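Side-chain contacts in beta-L-arabinobiosidase (Bacteroides thetaiotaomicron, PDB 5MQR), which is a glycoside hydrolase of plant pectin breakdown, named as a beta-L-arabinobiosidase, with sialidase activity assigned only tentatively: residues A[78-83]-A[398-403]; A[265-268]-A[274-277]; A[310-315]-A[387-392]; A[325-328]-A[334-337]. All blocks are in the same frame, centred on the assembly; numbering follows the deposited sequence.

Interaction 1 of 4, residues A[78-83]-A[398-403]; sequences PMLAYW and MWISRI
S401 OG, one residue along from I400, which meets L80, is a polar atom gripped by two groups, Y391 OH and N53 ND2. Both of these bonds tie strand 397-403 into its own sheet; what crosses from there to strand 74-83 is purely apolar. The selenomethionine M398 sends its terminal methyl onto the P78 ring. With CG beside the backbone N (chi1 -51°) and the chain bent again at chi2 and chi3, CE doubles back and settles against the outer ring carbons, 3.6 Å from P78 CB and slightly farther from CG and CD. Next along, I400 reaches out in the extended form and brings its CD1 to within 3.8 Å of L80 CD1, with L80 CD2 at 4.2 Å; the methyl therefore fits at the leucine fork, the two side chains crossing at about a right angle. Y89, from the hairpin partner of strand 74-83, packs on both P78 and M398 and bonds W399 O. The strands belong to neighbouring sheets of what is probably a five-bladed beta propeller. With no hydrogen bond between the two segments, their fit depends on methyl and ring packing in a buried setting.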
loop_
_atom_site.group_PDB
_atom_site.type_symbol
_atom_site.label_atom_id
_atom_site.label_comp_id
_atom_site.label_asym_id
_atom_site.label_seq_id
_atom_site.Cartn_x
_atom_site.Cartn_y
_atom_site.Cartn_z
ATOM N N PRO A 78 -29.541 12.955 -4.383
ATOM C CA PRO A 78 -29.719 11.694 -3.696
ATOM C C PRO A 78 -29.333 11.748 -2.222
ATOM O O PRO A 78 -28.488 12.560 -1.831
ATOM C CB PRO A 78 -28.819 10.726 -4.479
ATOM C CG PRO A 78 -27.748 11.591 -5.035
ATOM C CD PRO A 78 -28.397 12.919 -5.313
HETATM N N MSE A 79 -29.975 10.887 -1.442
HETATM C CA MSE A 79 -29.637 10.613 -0.040
HETATM C C MSE A 79 -29.431 9.135 0.085
HETATM O O MSE A 79 -29.969 8.349 -0.704
HETATM C CB MSE A 79 -30.745 11.034 0.919
HETATM C CG MSE A 79 -31.174 12.487 0.720
HETATM SE SE MSE A 79 -29.802 13.688 1.468
HETATM C CE MSE A 79 -29.834 15.084 0.058
ATOM N N LEU A 80 -28.640 8.733 1.076
ATOM C CA LEU A 80 -28.278 7.327 1.258
ATOM C C LEU A 80 -28.247 6.898 2.723
ATOM O O LEU A 80 -27.735 7.621 3.585
ATOM C CB LEU A 80 -26.923 7.066 0.601
ATOM C CG LEU A 80 -26.448 5.623 0.418
ATOM C CD1 LEU A 80 -27.279 4.856 -0.599
ATOM C CD2 LEU A 80 -24.986 5.679 -0.019
ATOM N N ALA A 81 -28.820 5.721 2.996
ATOM C CA ALA A 81 -28.696 5.061 4.295
ATOM C C ALA A 81 -28.518 3.545 4.097
ATOM O O ALA A 81 -28.700 3.041 2.988
ATOM C CB ALA A 81 -29.888 5.367 5.170
ATOM N N TYR A 82 -28.103 2.855 5.158
ATOM C CA TYR A 82 -27.993 1.398 5.175
ATOM C C TYR A 82 -28.662 0.859 6.427
ATOM O O TYR A 82 -28.288 1.215 7.536
ATOM C CB TYR A 82 -26.520 0.985 5.130
ATOM C CG TYR A 82 -26.268 -0.499 4.986
ATOM C CD1 TYR A 82 -26.214 -1.094 3.736
ATOM C CD2 TYR A 82 -26.056 -1.312 6.114
ATOM C CE1 TYR A 82 -25.967 -2.461 3.597
ATOM C CE2 TYR A 82 -25.822 -2.684 5.998
ATOM C CZ TYR A 82 -25.786 -3.261 4.739
ATOM O OH TYR A 82 -25.544 -4.608 4.604
ATOM N N TRP A 83 -29.642 -0.009 6.257
ATOM C CA TRP A 83 -30.488 -0.413 7.359
ATOM C C TRP A 83 -31.003 -1.807 7.123
ATOM O O TRP A 83 -31.482 -2.102 6.041
ATOM C CB TRP A 83 -31.672 0.542 7.415
ATOM C CG TRP A 83 -32.590 0.336 8.540
ATOM C CD1 TRP A 83 -32.345 0.608 9.848
ATOM C CD2 TRP A 83 -33.928 -0.172 8.475
ATOM N NE1 TRP A 83 -33.451 0.302 10.609
ATOM C CE2 TRP A 83 -34.440 -0.169 9.786
ATOM C CE3 TRP A 83 -34.745 -0.617 7.435
ATOM C CZ2 TRP A 83 -35.737 -0.613 10.092
ATOM C CZ3 TRP A 83 -36.041 -1.046 7.726
ATOM C CH2 TRP A 83 -36.525 -1.046 9.047
HETATM N N MSE A 398 -29.496 8.736 -12.115
HETATM C CA MSE A 398 -29.083 8.485 -10.727
HETATM C C MSE A 398 -28.062 7.375 -10.721
HETATM O O MSE A 398 -28.223 6.335 -11.399
HETATM C CB MSE A 398 -30.265 8.172 -9.812
HETATM C CG MSE A 398 -31.413 9.171 -9.863
HETATM SE SE MSE A 398 -30.776 11.005 -9.685
HETATM C CE MSE A 398 -30.054 10.852 -7.867
ATOM N N TRP A 399 -26.983 7.610 -9.976
ATOM C CA TRP A 399 -25.849 6.697 -9.886
ATOM C C TRP A 399 -25.455 6.425 -8.424
ATOM O O TRP A 399 -25.800 7.188 -7.500
ATOM C CB TRP A 399 -24.627 7.311 -10.578
ATOM C CG TRP A 399 -24.672 7.339 -12.037
ATOM C CD1 TRP A 399 -25.366 8.207 -12.819
ATOM C CD2 TRP A 399 -23.942 6.496 -12.922
ATOM N NE1 TRP A 399 -25.112 7.960 -14.140
ATOM C CE2 TRP A 399 -24.256 6.902 -14.238
ATOM C CE3 TRP A 399 -23.054 5.434 -12.733
ATOM C CZ2 TRP A 399 -23.737 6.278 -15.357
ATOM C CZ3 TRP A 399 -22.533 4.796 -13.859
ATOM C CH2 TRP A 399 -22.876 5.224 -15.159
ATOM N N ILE A 400 -24.704 5.346 -8.244
ATOM C CA ILE A 400 -23.972 5.093 -7.001
ATOM C C ILE A 400 -22.540 4.635 -7.358
ATOM O O ILE A 400 -22.316 4.087 -8.417
ATOM C CB ILE A 400 -24.736 4.085 -6.085
ATOM C CG1 ILE A 400 -24.378 4.292 -4.604
ATOM C CG2 ILE A 400 -24.505 2.617 -6.504
ATOM C CD1 ILE A 400 -25.292 3.555 -3.618
ATOM N N SER A 401 -21.576 4.906 -6.489
ATOM C CA SER A 401 -20.233 4.367 -6.658
ATOM C C SER A 401 -19.816 3.664 -5.395
ATOM O O SER A 401 -20.038 4.152 -4.293
ATOM C CB SER A 401 -19.207 5.443 -7.028
ATOM O OG SER A 401 -19.202 5.691 -8.434
ATOM N N ARG A 402 -19.229 2.493 -5.577
ATOM C CA ARG A 402 -18.596 1.756 -4.502
ATOM C C ARG A 402 -17.085 1.968 -4.612
ATOM O O ARG A 402 -16.503 1.721 -5.655
ATOM C CB ARG A 402 -18.916 0.287 -4.639
ATOM C CG ARG A 402 -18.254 -0.587 -3.596
ATOM C CD ARG A 402 -18.147 -1.975 -4.169
ATOM N NE ARG A 402 -17.779 -2.953 -3.175
ATOM C CZ ARG A 402 -17.458 -4.220 -3.434
ATOM N NH1 ARG A 402 -17.411 -4.683 -4.679
ATOM N NH2 ARG A 402 -17.147 -5.023 -2.415
ATOM N N ILE A 403 -16.474 2.386 -3.518
ATOM C CA ILE A 403 -15.031 2.607 -3.444
ATOM C C ILE A 403 -14.458 1.664 -2.373
ATOM O O ILE A 403 -14.821 1.784 -1.201
ATOM C CB ILE A 403 -14.727 4.071 -3.116
ATOM C CG1 ILE A 403 -15.308 4.959 -4.229
ATOM C CG2 ILE A 403 -13.233 4.287 -2.941
ATOM C CD1 ILE A 403 -15.793 6.303 -3.748
#

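Interaction 2 of 4, residues A[265-268]-A[274-277]; sequences FNCY and RIAS
Y268 and A276 meet twice, through their backbones and through their side chains, and the tyrosine is worth following outward. Its CB leaves the strand on the same face of the sheet as the A276 methyl. CG then lies between the backbone N and the carbonyl carbon (chi1 56°), a torsion that folds the ring back over the hairpin. As a result A276 CB sits over one face of the ring, 3.9 Å from Y268 CE1. Farther round, Y268 CD2 packs against G313 C, in the first strand of the next blade. The tip, OH, hydrogen-bonds G342 O and Y345 OH, so the buried hydroxyl is satisfied outside the hairpin.

The backbones of this pair exchange two bonds, Y268 N to A276 O at 3.0 Å and A276 N to Y268 O at 2.9 Å. C267 and S277 form the adjacent non-hydrogen-bonded pair. On their face of the sheet C267 CB touches I275 CG2 at 3.6 Å, a diagonal contact, while F265 brings CE2 to 3.6 Å from S277 CB, approaching obliquely. That phenylalanine also meets the rings of W279 and W294. N266, on the opposite face from C267, uses its amide to bond G313 N and I311 O.

Two backbone bonds thus fix the pairing of this antiparallel propeller hairpin, while the Y268 hydroxyl and the N266 amide reach beyond it, the amide to strand 311-315.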
loop_
_atom_site.group_PDB
_atom_site.type_symbol
_atom_site.label_atom_id
_atom_site.label_comp_id
_atom_site.label_asym_id
_atom_site.label_seq_id
_atom_site.Cartn_x
_atom_site.Cartn_y
_atom_site.Cartn_z
ATOM N N PHE A 265 -24.978 20.998 4.580
ATOM C CA PHE A 265 -24.212 20.538 5.738
ATOM C C PHE A 265 -24.008 19.025 5.742
ATOM O O PHE A 265 -24.936 18.245 5.506
ATOM C CB PHE A 265 -24.945 20.968 7.013
ATOM C CG PHE A 265 -24.336 20.459 8.296
ATOM C CD1 PHE A 265 -24.661 19.197 8.786
ATOM C CD2 PHE A 265 -23.491 21.271 9.040
ATOM C CE1 PHE A 265 -24.119 18.733 9.975
ATOM C CE2 PHE A 265 -22.937 20.825 10.246
ATOM C CZ PHE A 265 -23.253 19.548 10.717
ATOM N N ASN A 266 -22.778 18.615 5.982
ATOM C CA ASN A 266 -22.497 17.245 6.413
ATOM C C ASN A 266 -21.350 17.308 7.381
ATOM O O ASN A 266 -20.629 18.296 7.415
ATOM C CB ASN A 266 -22.222 16.281 5.252
ATOM C CG ASN A 266 -21.090 16.722 4.344
ATOM O OD1 ASN A 266 -20.071 16.037 4.236
ATOM N ND2 ASN A 266 -21.276 17.849 3.654
ATOM N N CYS A 267 -21.199 16.260 8.183
ATOM C CA CYS A 267 -20.208 16.249 9.233
ATOM C C CYS A 267 -19.710 14.870 9.532
ATOM O O CYS A 267 -20.323 13.861 9.147
ATOM C CB CYS A 267 -20.804 16.849 10.524
ATOM S SG CYS A 267 -22.116 15.893 11.339
ATOM N N TYR A 268 -18.603 14.833 10.256
ATOM C CA TYR A 268 -18.078 13.582 10.767
ATOM C C TYR A 268 -17.306 13.814 12.047
ATOM O O TYR A 268 -16.941 14.946 12.353
ATOM C CB TYR A 268 -17.207 12.883 9.731
ATOM C CG TYR A 268 -16.044 13.662 9.154
ATOM C CD1 TYR A 268 -14.857 13.854 9.872
ATOM C CD2 TYR A 268 -16.097 14.143 7.856
ATOM C CE1 TYR A 268 -13.781 14.539 9.309
ATOM C CE2 TYR A 268 -15.035 14.822 7.278
ATOM C CZ TYR A 268 -13.867 15.014 7.997
ATOM O OH TYR A 268 -12.807 15.656 7.402
ATOM N N ARG A 274 -14.234 15.583 18.467
ATOM C CA ARG A 274 -14.799 16.812 17.900
ATOM C C ARG A 274 -15.469 16.499 16.564
ATOM O O ARG A 274 -15.174 15.475 15.930
ATOM C CB ARG A 274 -13.732 17.880 17.711
ATOM C CG ARG A 274 -13.106 18.357 19.023
ATOM C CD ARG A 274 -12.081 19.455 18.778
ATOM N NE ARG A 274 -10.945 19.006 17.971
ATOM C CZ ARG A 274 -10.089 19.812 17.331
ATOM N NH1 ARG A 274 -10.217 21.144 17.386
ATOM N NH2 ARG A 274 -9.100 19.286 16.620
ATOM N N ILE A 275 -16.381 17.372 16.152
ATOM C CA ILE A 275 -17.108 17.171 14.898
ATOM C C ILE A 275 -16.675 18.225 13.861
ATOM O O ILE A 275 -16.714 19.427 14.138
ATOM C CB ILE A 275 -18.627 17.195 15.146
ATOM C CG1 ILE A 275 -19.029 15.993 16.050
ATOM C CG2 ILE A 275 -19.388 17.191 13.822
ATOM C CD1 ILE A 275 -20.417 16.068 16.610
ATOM N N ALA A 276 -16.254 17.754 12.690
ATOM C CA ALA A 276 -15.874 18.608 11.577
ATOM C C ALA A 276 -17.040 18.683 10.596
ATOM O O ALA A 276 -17.618 17.658 10.284
ATOM C CB ALA A 276 -14.651 18.056 10.865
ATOM N N SER A 277 -17.348 19.894 10.113
ATOM C CA SER A 277 -18.420 20.123 9.156
ATOM C C SER A 277 -17.913 20.584 7.803
ATOM O O SER A 277 -16.834 21.194 7.686
ATOM C CB SER A 277 -19.402 21.174 9.696
ATOM O OG SER A 277 -18.784 22.440 9.866
#

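Interaction 3 of 4, residues A[310-315]-A[387-392]; sequences KIWGQR and LWVSYS
The W312 indole and the Q314 amide, flat groups from one strand, are joined at their edges, and each meets the strand opposite in its own way. W312 NE1 donates to Q314 OE1 at 2.8 Å; the oxygen lies practically in the indole plane, and the N-H arrives in the carbonyl plane on a lone pair. The indole turns its CD1 obliquely to V389 CG2, a loose touch at 4.4 Å. Over one face of the amide stands a methyl of L387: its CD1 is 3.3 Å from Q314 CD and 3.1 Å from OE1, close packing for a carbon on an amide.

Strands 311-315 and 387-393 are the first strands of successive blades in a propeller that is probably five-bladed, and run next to each other without pairing; W312 and V389 have their CA atoms 8.5 Å apart. Side chains and a water therefore fill the interval. That water donates to Q314 OE1 at 2.6 Å and to W388 O at 2.7 Å, linking the blades, and it reaches OE1 from the other side of the C=O bond than W312 does.

The amide is steadied at its nitrogen too. Q314 NE2 bonds R315 O at 3.2 Å, the donor lying above that carbonyl's plane. A twist of 83° at chi3 sets the amide across a chain that is extended beyond CG, its face to L387.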
loop_
_atom_site.group_PDB
_atom_site.type_symbol
_atom_site.label_atom_id
_atom_site.label_comp_id
_atom_site.label_asym_id
_atom_site.label_seq_id
_atom_site.Cartn_x
_atom_site.Cartn_y
_atom_site.Cartn_z
ATOM N N LYS A 310 -21.777 20.435 -4.074
ATOM C CA LYS A 310 -21.563 19.694 -2.801
ATOM C C LYS A 310 -20.207 18.971 -2.648
ATOM O O LYS A 310 -19.591 18.513 -3.615
ATOM C CB LYS A 310 -22.643 18.645 -2.511
ATOM C CG LYS A 310 -24.069 19.123 -2.427
ATOM C CD LYS A 310 -24.982 17.957 -2.053
ATOM C CE LYS A 310 -26.440 18.407 -1.940
ATOM N NZ LYS A 310 -27.371 17.317 -1.535
ATOM N N ILE A 311 -19.790 18.847 -1.394
ATOM C CA ILE A 311 -18.664 18.012 -1.007
ATOM C C ILE A 311 -19.152 17.104 0.137
ATOM O O ILE A 311 -19.890 17.538 1.035
ATOM C CB ILE A 311 -17.446 18.865 -0.612
ATOM C CG1 ILE A 311 -16.327 17.983 -0.020
ATOM C CG2 ILE A 311 -17.829 19.965 0.370
ATOM C CD1 ILE A 311 -14.944 18.638 -0.026
ATOM N N TRP A 312 -18.791 15.835 0.057
ATOM C CA TRP A 312 -19.154 14.860 1.049
ATOM C C TRP A 312 -17.905 14.392 1.748
ATOM O O TRP A 312 -16.961 13.968 1.095
ATOM C CB TRP A 312 -19.776 13.652 0.378
ATOM C CG TRP A 312 -19.984 12.520 1.316
ATOM C CD1 TRP A 312 -19.266 11.371 1.379
ATOM C CD2 TRP A 312 -20.944 12.457 2.364
ATOM N NE1 TRP A 312 -19.738 10.576 2.373
ATOM C CE2 TRP A 312 -20.771 11.216 3.005
ATOM C CE3 TRP A 312 -21.953 13.322 2.815
ATOM C CZ2 TRP A 312 -21.575 10.808 4.091
ATOM C CZ3 TRP A 312 -22.751 12.920 3.880
ATOM C CH2 TRP A 312 -22.565 11.663 4.500
ATOM N N GLY A 313 -17.923 14.425 3.061
ATOM C CA GLY A 313 -16.828 13.900 3.867
ATOM C C GLY A 313 -17.338 12.880 4.873
ATOM O O GLY A 313 -18.403 13.054 5.431
ATOM N N GLN A 314 -16.559 11.839 5.120
ATOM C CA GLN A 314 -16.889 10.870 6.149
ATOM C C GLN A 314 -15.670 10.138 6.669
ATOM O O GLN A 314 -14.640 10.072 6.000
ATOM C CB GLN A 314 -17.897 9.836 5.633
ATOM C CG GLN A 314 -17.386 8.847 4.584
ATOM C CD GLN A 314 -18.453 7.807 4.233
ATOM O OE1 GLN A 314 -19.345 8.041 3.402
ATOM N NE2 GLN A 314 -18.380 6.661 4.897
ATOM N N ARG A 315 -15.840 9.575 7.864
ATOM C CA ARG A 315 -14.994 8.525 8.370
ATOM C C ARG A 315 -15.259 7.179 7.642
ATOM O O ARG A 315 -16.391 6.843 7.342
ATOM C CB ARG A 315 -15.193 8.366 9.891
ATOM C CG ARG A 315 -13.999 7.664 10.515
ATOM C CD ARG A 315 -14.029 7.508 12.027
ATOM N NE ARG A 315 -12.635 7.388 12.467
ATOM C CZ ARG A 315 -12.204 7.394 13.728
ATOM N NH1 ARG A 315 -13.057 7.495 14.748
ATOM N NH2 ARG A 315 -10.895 7.301 13.962
ATOM N N LEU A 387 -16.819 2.201 0.900
ATOM C CA LEU A 387 -17.362 3.553 0.812
ATOM C C LEU A 387 -18.339 3.640 -0.350
ATOM O O LEU A 387 -17.933 3.447 -1.510
ATOM C CB LEU A 387 -16.245 4.567 0.587
ATOM C CG LEU A 387 -16.617 6.014 0.218
ATOM C CD1 LEU A 387 -17.470 6.645 1.294
ATOM C CD2 LEU A 387 -15.361 6.838 0.014
ATOM N N TRP A 388 -19.604 3.940 -0.043
ATOM C CA TRP A 388 -20.639 4.057 -1.048
ATOM C C TRP A 388 -21.156 5.473 -1.043
ATOM O O TRP A 388 -21.531 6.014 0.020
ATOM C CB TRP A 388 -21.770 3.100 -0.751
ATOM C CG TRP A 388 -21.444 1.672 -0.899
ATOM C CD1 TRP A 388 -20.841 0.886 0.012
ATOM C CD2 TRP A 388 -21.770 0.832 -2.003
ATOM N NE1 TRP A 388 -20.736 -0.401 -0.462
ATOM C CE2 TRP A 388 -21.311 -0.459 -1.696
ATOM C CE3 TRP A 388 -22.408 1.041 -3.218
ATOM C CZ2 TRP A 388 -21.471 -1.533 -2.566
ATOM C CZ3 TRP A 388 -22.565 -0.022 -4.072
ATOM C CH2 TRP A 388 -22.099 -1.289 -3.748
ATOM N N VAL A 389 -21.162 6.071 -2.228
ATOM C CA VAL A 389 -21.555 7.454 -2.405
ATOM C C VAL A 389 -22.562 7.538 -3.535
ATOM O O VAL A 389 -22.316 7.022 -4.631
ATOM C CB VAL A 389 -20.351 8.367 -2.767
ATOM C CG1 VAL A 389 -20.801 9.816 -2.862
ATOM C CG2 VAL A 389 -19.265 8.273 -1.692
ATOM N N SER A 390 -23.675 8.206 -3.248
ATOM C CA SER A 390 -24.697 8.521 -4.224
ATOM C C SER A 390 -24.411 9.875 -4.885
ATOM O O SER A 390 -23.775 10.744 -4.295
ATOM C CB SER A 390 -26.081 8.512 -3.558
ATOM O OG SER A 390 -26.284 9.634 -2.697
ATOM N N TYR A 391 -24.877 10.027 -6.122
ATOM C CA TYR A 391 -24.740 11.260 -6.919
ATOM C C TYR A 391 -25.639 11.170 -8.174
ATOM O O TYR A 391 -26.086 10.086 -8.535
ATOM C CB TYR A 391 -23.288 11.508 -7.332
ATOM C CG TYR A 391 -22.610 10.378 -8.074
ATOM C CD1 TYR A 391 -22.066 9.301 -7.389
ATOM C CD2 TYR A 391 -22.457 10.408 -9.470
ATOM C CE1 TYR A 391 -21.421 8.268 -8.055
ATOM C CE2 TYR A 391 -21.812 9.355 -10.147
ATOM C CZ TYR A 391 -21.302 8.283 -9.423
ATOM O OH TYR A 391 -20.642 7.228 -10.047
ATOM N N SER A 392 -25.918 12.301 -8.798
ATOM C CA SER A 392 -26.645 12.292 -10.054
ATOM C C SER A 392 -25.647 12.618 -11.137
ATOM O O SER A 392 -24.547 13.097 -10.860
ATOM C CB SER A 392 -27.805 13.301 -10.037
ATOM O OG SER A 392 -27.387 14.639 -10.282
HETATM O O HOH W 1 -21.332 6.532 2.697
#

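Interaction 4 of 4, residues A[325-328]-A[334-337]; sequences YNPS and LAIS
A beta hairpin in the BNR repeat-like region ends here, where strand 321-325 gives way to a loop and Y325 makes the last pairing with A335 of strand 334-339. The two residues form an antiparallel hydrogen-bonded pair: Y325 N reaches A335 O at 3.0 Å and A335 N reaches Y325 O at 2.8 Å.

The tyrosine then extends along the partner strand. A chi1 of 59° tips its ring over the pairing and carries the hydroxyl to S337, two residues beyond A335. Y325 OH and S337 OG are 2.7 Å apart, with the serine at the ring's edge; S337 OG also bonds T347 O, which places the hydroxyl pair in a small buried polar network.

Past Y325 the chain turns sharply. An inverse gamma turn centred on P327, with a weak bond from S328 N to N326 O, lays P327 CG 3.7 Å from A335 CB, so that the proline ring packs on the alanine methyl. N326 ND2 bonds P369 O and P333 O, while L334 CD1 packs at 3.9 Å against Y325 C.

The two paired strands, with a loop folded back over their end, are the two central strands of a four-stranded antiparallel sheet, consistent with a blade of a beta propeller.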
loop_
_atom_site.group_PDB
_atom_site.type_symbol
_atom_site.label_atom_id
_atom_site.label_comp_id
_atom_site.label_asym_id
_atom_site.label_seq_id
_atom_site.Cartn_x
_atom_site.Cartn_y
_atom_site.Cartn_z
ATOM N N TYR A 325 -16.025 14.789 -4.079
ATOM C CA TYR A 325 -16.401 16.108 -4.567
ATOM C C TYR A 325 -15.952 16.320 -5.994
ATOM O O TYR A 325 -15.117 15.585 -6.496
ATOM C CB TYR A 325 -15.805 17.217 -3.694
ATOM C CG TYR A 325 -14.281 17.264 -3.570
ATOM C CD1 TYR A 325 -13.581 16.297 -2.845
ATOM C CD2 TYR A 325 -13.546 18.294 -4.134
ATOM C CE1 TYR A 325 -12.188 16.355 -2.698
ATOM C CE2 TYR A 325 -12.157 18.354 -3.998
ATOM C CZ TYR A 325 -11.486 17.383 -3.274
ATOM O OH TYR A 325 -10.135 17.425 -3.161
ATOM N N ASN A 326 -16.507 17.355 -6.621
ATOM C CA ASN A 326 -16.005 17.882 -7.895
ATOM C C ASN A 326 -14.841 18.824 -7.553
ATOM O O ASN A 326 -15.082 19.857 -6.958
ATOM C CB ASN A 326 -17.097 18.641 -8.671
ATOM C CG ASN A 326 -18.330 17.774 -8.958
ATOM O OD1 ASN A 326 -19.395 17.923 -8.306
ATOM N ND2 ASN A 326 -18.199 16.865 -9.931
ATOM N N PRO A 327 -13.593 18.463 -7.935
ATOM C CA PRO A 327 -12.394 19.242 -7.642
ATOM C C PRO A 327 -12.214 20.368 -8.672
ATOM O O PRO A 327 -11.164 20.502 -9.307
ATOM C CB PRO A 327 -11.289 18.185 -7.736
ATOM C CG PRO A 327 -11.752 17.335 -8.871
ATOM C CD PRO A 327 -13.247 17.273 -8.750
ATOM N N SER A 328 -13.256 21.173 -8.845
ATOM C CA SER A 328 -13.383 21.970 -10.040
ATOM C C SER A 328 -14.505 22.968 -9.925
ATOM O O SER A 328 -15.409 22.807 -9.093
ATOM C CB SER A 328 -13.640 21.038 -11.235
ATOM O OG SER A 328 -13.714 21.778 -12.445
ATOM N N LEU A 334 -15.856 13.515 -10.660
ATOM C CA LEU A 334 -16.117 13.288 -9.251
ATOM C C LEU A 334 -14.843 12.614 -8.743
ATOM O O LEU A 334 -14.395 11.615 -9.329
ATOM C CB LEU A 334 -17.326 12.393 -9.047
ATOM C CG LEU A 334 -17.891 12.332 -7.625
ATOM C CD1 LEU A 334 -18.477 13.682 -7.241
ATOM C CD2 LEU A 334 -18.966 11.266 -7.538
ATOM N N ALA A 335 -14.256 13.186 -7.698
ATOM C CA ALA A 335 -12.946 12.784 -7.203
ATOM C C ALA A 335 -13.010 12.447 -5.719
ATOM O O ALA A 335 -13.997 12.739 -5.040
ATOM C CB ALA A 335 -11.958 13.919 -7.439
ATOM N N ILE A 336 -11.941 11.843 -5.233
ATOM C CA ILE A 336 -11.803 11.459 -3.843
ATOM C C ILE A 336 -10.429 11.931 -3.335
ATOM O O ILE A 336 -9.407 11.824 -4.038
ATOM C CB ILE A 336 -11.997 9.935 -3.624
ATOM C CG1 ILE A 336 -11.895 9.586 -2.120
ATOM C CG2 ILE A 336 -11.019 9.093 -4.462
ATOM C CD1 ILE A 336 -12.286 8.157 -1.787
ATOM N N SER A 337 -10.441 12.481 -2.122
ATOM C CA SER A 337 -9.247 12.861 -1.398
ATOM C C SER A 337 -9.236 12.117 -0.056
ATOM O O SER A 337 -10.265 12.007 0.594
ATOM C CB SER A 337 -9.202 14.394 -1.172
ATOM O OG SER A 337 -8.982 15.150 -2.363
#

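How the interactions relate
All four contacts lie in the buried propeller part of the chain, and none is a surface contact. Interactions 2 and 4 hold hairpins within single blades, so backbone hydrogen bonds lead. Interactions 1 and 3 join different blades and have no direct hydrogen bond between their segments: the first is apolar side-chain packing, the second takes in a water. Interactions 1 and 3 share a sheet, since strands 387-393 and 397-403 are neighbours in it, bonded through I403 N and L387 O. Interaction 4 belongs to the same blade as segment 310-315, and I336 touches L387. N266 joins interaction 2 to interaction 3, whereas interactions 1 and 2 do not touch.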